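Local coordinates for Isomerase/lactonizing enzyme (PDB 2NQL), which belongs to the enolase superfamily, in the mandelate racemase and muconate lactonizing enzyme group, and carries a sodium ion in its barrel domain, at residues G250-K253 / V254-T258; T270-D273 / M274-R277. One frame throughout, in Å; residues are numbered along the deposited sequence.

Contact 1 of 2, residues G250-K253 / V254-T258; sequences GLEK and VSKNT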
# COMPACT_ATOMS: atom_id res chain seq x y z
N GLY A 250 -12.71 11.00 10.96
CA GLY A 250 -12.08 11.81 12.00
C GLY A 250 -11.45 13.09 11.49
O GLY A 250 -11.54 14.14 12.14
N LEU A 251 -10.78 12.99 10.33
CA LEU A 251 -10.22 14.16 9.65
C LEU A 251 -11.33 15.14 9.23
O LEU A 251 -11.19 16.36 9.41
CB LEU A 251 -9.39 13.74 8.43
CG LEU A 251 -8.68 14.87 7.65
CD1 LEU A 251 -7.66 15.59 8.53
CD2 LEU A 251 -8.00 14.30 6.42
N GLU A 252 -12.41 14.58 8.69
CA GLU A 252 -13.61 15.37 8.38
C GLU A 252 -14.11 16.16 9.58
O GLU A 252 -14.31 17.37 9.50
CB GLU A 252 -14.72 14.50 7.80
CG GLU A 252 -16.03 15.24 7.56
CD GLU A 252 -17.05 14.45 6.76
OE1 GLU A 252 -16.80 13.28 6.39
OE2 GLU A 252 -18.12 15.01 6.48
N LYS A 253 -14.29 15.47 10.70
CA LYS A 253 -14.75 16.10 11.93
C LYS A 253 -13.81 17.22 12.40
O LYS A 253 -14.27 18.31 12.73
CB LYS A 253 -14.99 15.06 13.03
CG LYS A 253 -15.35 15.71 14.39
CD LYS A 253 -15.90 14.72 15.39
CE LYS A 253 -16.36 15.46 16.64
NZ LYS A 253 -17.17 14.59 17.52
N VAL A 254 -12.50 16.95 12.42
CA VAL A 254 -11.53 17.96 12.86
C VAL A 254 -11.61 19.20 11.96
O VAL A 254 -11.71 20.33 12.47
CB VAL A 254 -10.06 17.43 12.92
CG1 VAL A 254 -9.07 18.58 13.15
CG2 VAL A 254 -9.91 16.43 14.03
N SER A 255 -11.63 18.96 10.65
CA SER A 255 -11.49 20.02 9.65
C SER A 255 -12.72 20.93 9.57
O SER A 255 -12.62 22.07 9.11
CB SER A 255 -11.19 19.44 8.28
OG SER A 255 -12.35 18.86 7.70
N LYS A 256 -13.87 20.42 10.00
CA LYS A 256 -15.11 21.17 9.95
C LYS A 256 -15.44 21.86 11.27
O LYS A 256 -16.44 22.57 11.37
CB LYS A 256 -16.25 20.25 9.52
CG LYS A 256 -16.21 19.97 8.04
CD LYS A 256 -17.32 19.06 7.60
CE LYS A 256 -17.42 19.08 6.10
NZ LYS A 256 -18.31 18.01 5.60
N ASN A 257 -14.59 21.66 12.27
CA ASN A 257 -14.86 22.17 13.62
C ASN A 257 -13.74 23.03 14.18
O ASN A 257 -13.73 23.36 15.38
CB ASN A 257 -15.18 21.01 14.58
CG ASN A 257 -16.57 20.44 14.34
OD1 ASN A 257 -16.74 19.37 13.75
ND2 ASN A 257 -17.59 21.18 14.78
N THR A 258 -12.80 23.39 13.32
CA THR A 258 -11.83 24.44 13.60
C THR A 258 -11.60 25.28 12.36
O THR A 258 -11.76 24.80 11.24
CB THR A 258 -10.49 23.89 14.17
OG1 THR A 258 -9.63 24.99 14.49
CG2 THR A 258 -9.78 22.95 13.17
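Glu-252 and Lys-256 form an i to i+4 salt bridge at the C-terminal end of helix 248-255, a local contact of the barrel domain. Lys-256 NZ lies 3.1 Å from Glu-252 OE2, meeting that oxygen on its anti side and 33° out of the carboxylate plane. Both chains run extended beyond CG and cross obliquely, with CD of the lysine 4.0 Å from CG of the glutamate. The other carboxylate oxygen, Glu-252 OE1, is engaged by Arg-280, and two cationic partners probably favour the charged form. This helix links parallel strands 239-240 and 262-264 in a beta-alpha-beta unit of the TIM-barrel-like domain. Its carbonyls still follow the alpha pattern here: Ser-255 N donates to Leu-251 O (2.9 Å). Glu-252 O takes two donors from the same face of its plane, Lys-256 N and the serine hydroxyl. Ser-255 OG lies 3.0 Å from Glu-252 O; a chi1 of 75° folds it back over the preceding turn, and it also bonds to Arg-282 N. Val-254 rests CG2 3.4 Å from Gly-250 O and packs on helix 221-231, while Lys-253 NZ forms a salt bridge with Glu-222.

Contact 2 of 2, residues T270-D273 / M274-R277; sequences THWD and MRAR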
# COMPACT_ATOMS: atom_id res chain seq x y z
N THR A 270 -0.80 8.90 -4.32
CA THR A 270 -1.31 9.34 -5.63
C THR A 270 -2.48 10.31 -5.42
O THR A 270 -2.99 10.46 -4.31
CB THR A 270 -1.85 8.16 -6.47
OG1 THR A 270 -3.05 7.70 -5.85
CG2 THR A 270 -0.80 7.00 -6.60
N HIS A 271 -2.92 10.95 -6.50
CA HIS A 271 -4.08 11.82 -6.45
C HIS A 271 -5.33 11.08 -5.96
O HIS A 271 -6.24 11.71 -5.41
CB HIS A 271 -4.32 12.45 -7.82
CG HIS A 271 -4.74 11.45 -8.86
ND1 HIS A 271 -6.06 11.20 -9.16
CD2 HIS A 271 -4.01 10.61 -9.63
CE1 HIS A 271 -6.12 10.27 -10.09
NE2 HIS A 271 -4.89 9.89 -10.40
N TRP A 272 -5.38 9.75 -6.15
CA TRP A 272 -6.51 8.98 -5.62
C TRP A 272 -6.64 9.10 -4.10
O TRP A 272 -7.75 9.21 -3.54
CB TRP A 272 -6.37 7.50 -6.02
CG TRP A 272 -6.45 7.23 -7.49
CD1 TRP A 272 -5.45 6.79 -8.30
CD2 TRP A 272 -7.61 7.36 -8.32
NE1 TRP A 272 -5.91 6.63 -9.59
CE2 TRP A 272 -7.23 6.97 -9.63
CE3 TRP A 272 -8.94 7.76 -8.09
CZ2 TRP A 272 -8.12 6.98 -10.71
CZ3 TRP A 272 -9.83 7.76 -9.16
CH2 TRP A 272 -9.42 7.37 -10.45
N ASP A 273 -5.50 9.06 -3.43
CA ASP A 273 -5.48 9.30 -1.99
C ASP A 273 -6.00 10.67 -1.63
O ASP A 273 -6.70 10.82 -0.64
CB ASP A 273 -4.06 9.11 -1.45
CG ASP A 273 -3.54 7.73 -1.73
OD1 ASP A 273 -4.35 6.79 -1.61
OD2 ASP A 273 -2.35 7.55 -2.08
N MET A 274 -5.61 11.67 -2.43
CA MET A 274 -6.08 13.03 -2.20
C MET A 274 -7.60 13.13 -2.38
O MET A 274 -8.29 13.71 -1.53
CB MET A 274 -5.38 14.00 -3.14
CG MET A 274 -5.80 15.43 -2.93
SD MET A 274 -4.66 16.53 -3.76
CE MET A 274 -5.52 18.10 -3.55
N ARG A 275 -8.10 12.56 -3.48
CA ARG A 275 -9.55 12.53 -3.78
C ARG A 275 -10.41 12.00 -2.65
O ARG A 275 -11.44 12.57 -2.34
CB ARG A 275 -9.84 11.74 -5.06
CG ARG A 275 -9.25 12.33 -6.30
CD ARG A 275 -9.64 11.60 -7.58
NE ARG A 275 -8.86 12.10 -8.71
CZ ARG A 275 -9.11 13.22 -9.39
NH1 ARG A 275 -10.15 13.98 -9.08
NH2 ARG A 275 -8.31 13.57 -10.39
N ALA A 276 -9.97 10.91 -2.02
CA ALA A 276 -10.66 10.34 -0.87
C ALA A 276 -10.82 11.31 0.31
O ALA A 276 -11.82 11.24 1.04
CB ALA A 276 -9.99 9.04 -0.42
N ARG A 277 -9.86 12.22 0.49
CA ARG A 277 -9.96 13.18 1.60
C ARG A 277 -10.70 14.46 1.24
O ARG A 277 -11.52 14.93 2.02
CB ARG A 277 -8.58 13.52 2.20
CG ARG A 277 -8.09 12.52 3.22
CD ARG A 277 -7.29 11.44 2.53
NE ARG A 277 -6.91 10.33 3.39
CZ ARG A 277 -6.53 9.15 2.92
NH1 ARG A 277 -6.49 8.93 1.60
NH2 ARG A 277 -6.20 8.18 3.76
O HOH W 1 -6.15 6.32 0.45
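Asp-273, Arg-275 and His-271 carry this contact across the first turns of helix 271-278. Arg-275 donates from NE to His-271 ND1 over 3.0 Å, and the donor lies almost exactly in the imidazole plane, so the ring receives it at its edge. Because that nitrogen accepts, the proton of a neutral His-271 would sit on NE2. Guanidinium and imidazole planes stand 86° apart. A chi1 of 67° sets CG between the backbone N and the carbonyl carbon and turns the ND1 edge of the ring to the arginine; CE1 of His-271 then lies 3.5 Å above the plane of the Trp-272 ring, over its centre. Arg-275 runs extended from CG to NE, passing CD 3.9 Å from Trp-272 CE3, and its backbone N donates to His-271 O (2.8 Å).

Asp-273 contributes both its carboxylate and its carbonyl. Its OD2 accepts from Thr-270 N at 3.0 Å, from above the carboxylate plane, and also from Arg-269 N. Its backbone O receives NH1 of Arg-277 at 2.9 Å, in the guanidinium plane, after that chain bends at chi2 (90°). A water links Asp-273 OD1 to the same NH1, bridging opposite charges too far apart for a salt bridge, while NH2 of Arg-277 bonds to Thr-245 O. Met-274 packs on helix 295-308, and Trp-272 meets Glu-246 of the second subunit. Thr-270, the N-cap, also accepts weakly at OG1 from Trp-272 N; together Thr-270 and Asp-273 form the capping box that starts this barrel helix.

Contacts 1 and 2 follow in series along the chain, on helices 248-255 and 271-278, with centres about 17 Å apart. Strand 262-264 runs between these helices in sequence, closing the beta-alpha-beta unit of contact 1 and opening that of contact 2. Contact 1 sits at the C-terminal end of its helix, contact 2 at the N-terminal start of the next. The two meet directly where Leu-251 CD2 packs 3.7 Å from Arg-277 CG, joining successive helices of the barrel's outer layer. The sodium ion, bound by Glu-240 and Glu-266, is about 12 Å from the Leu-251 side chain and about 13 Å from that of Arg-277, so both contacts are outer-helix packing, not metal site.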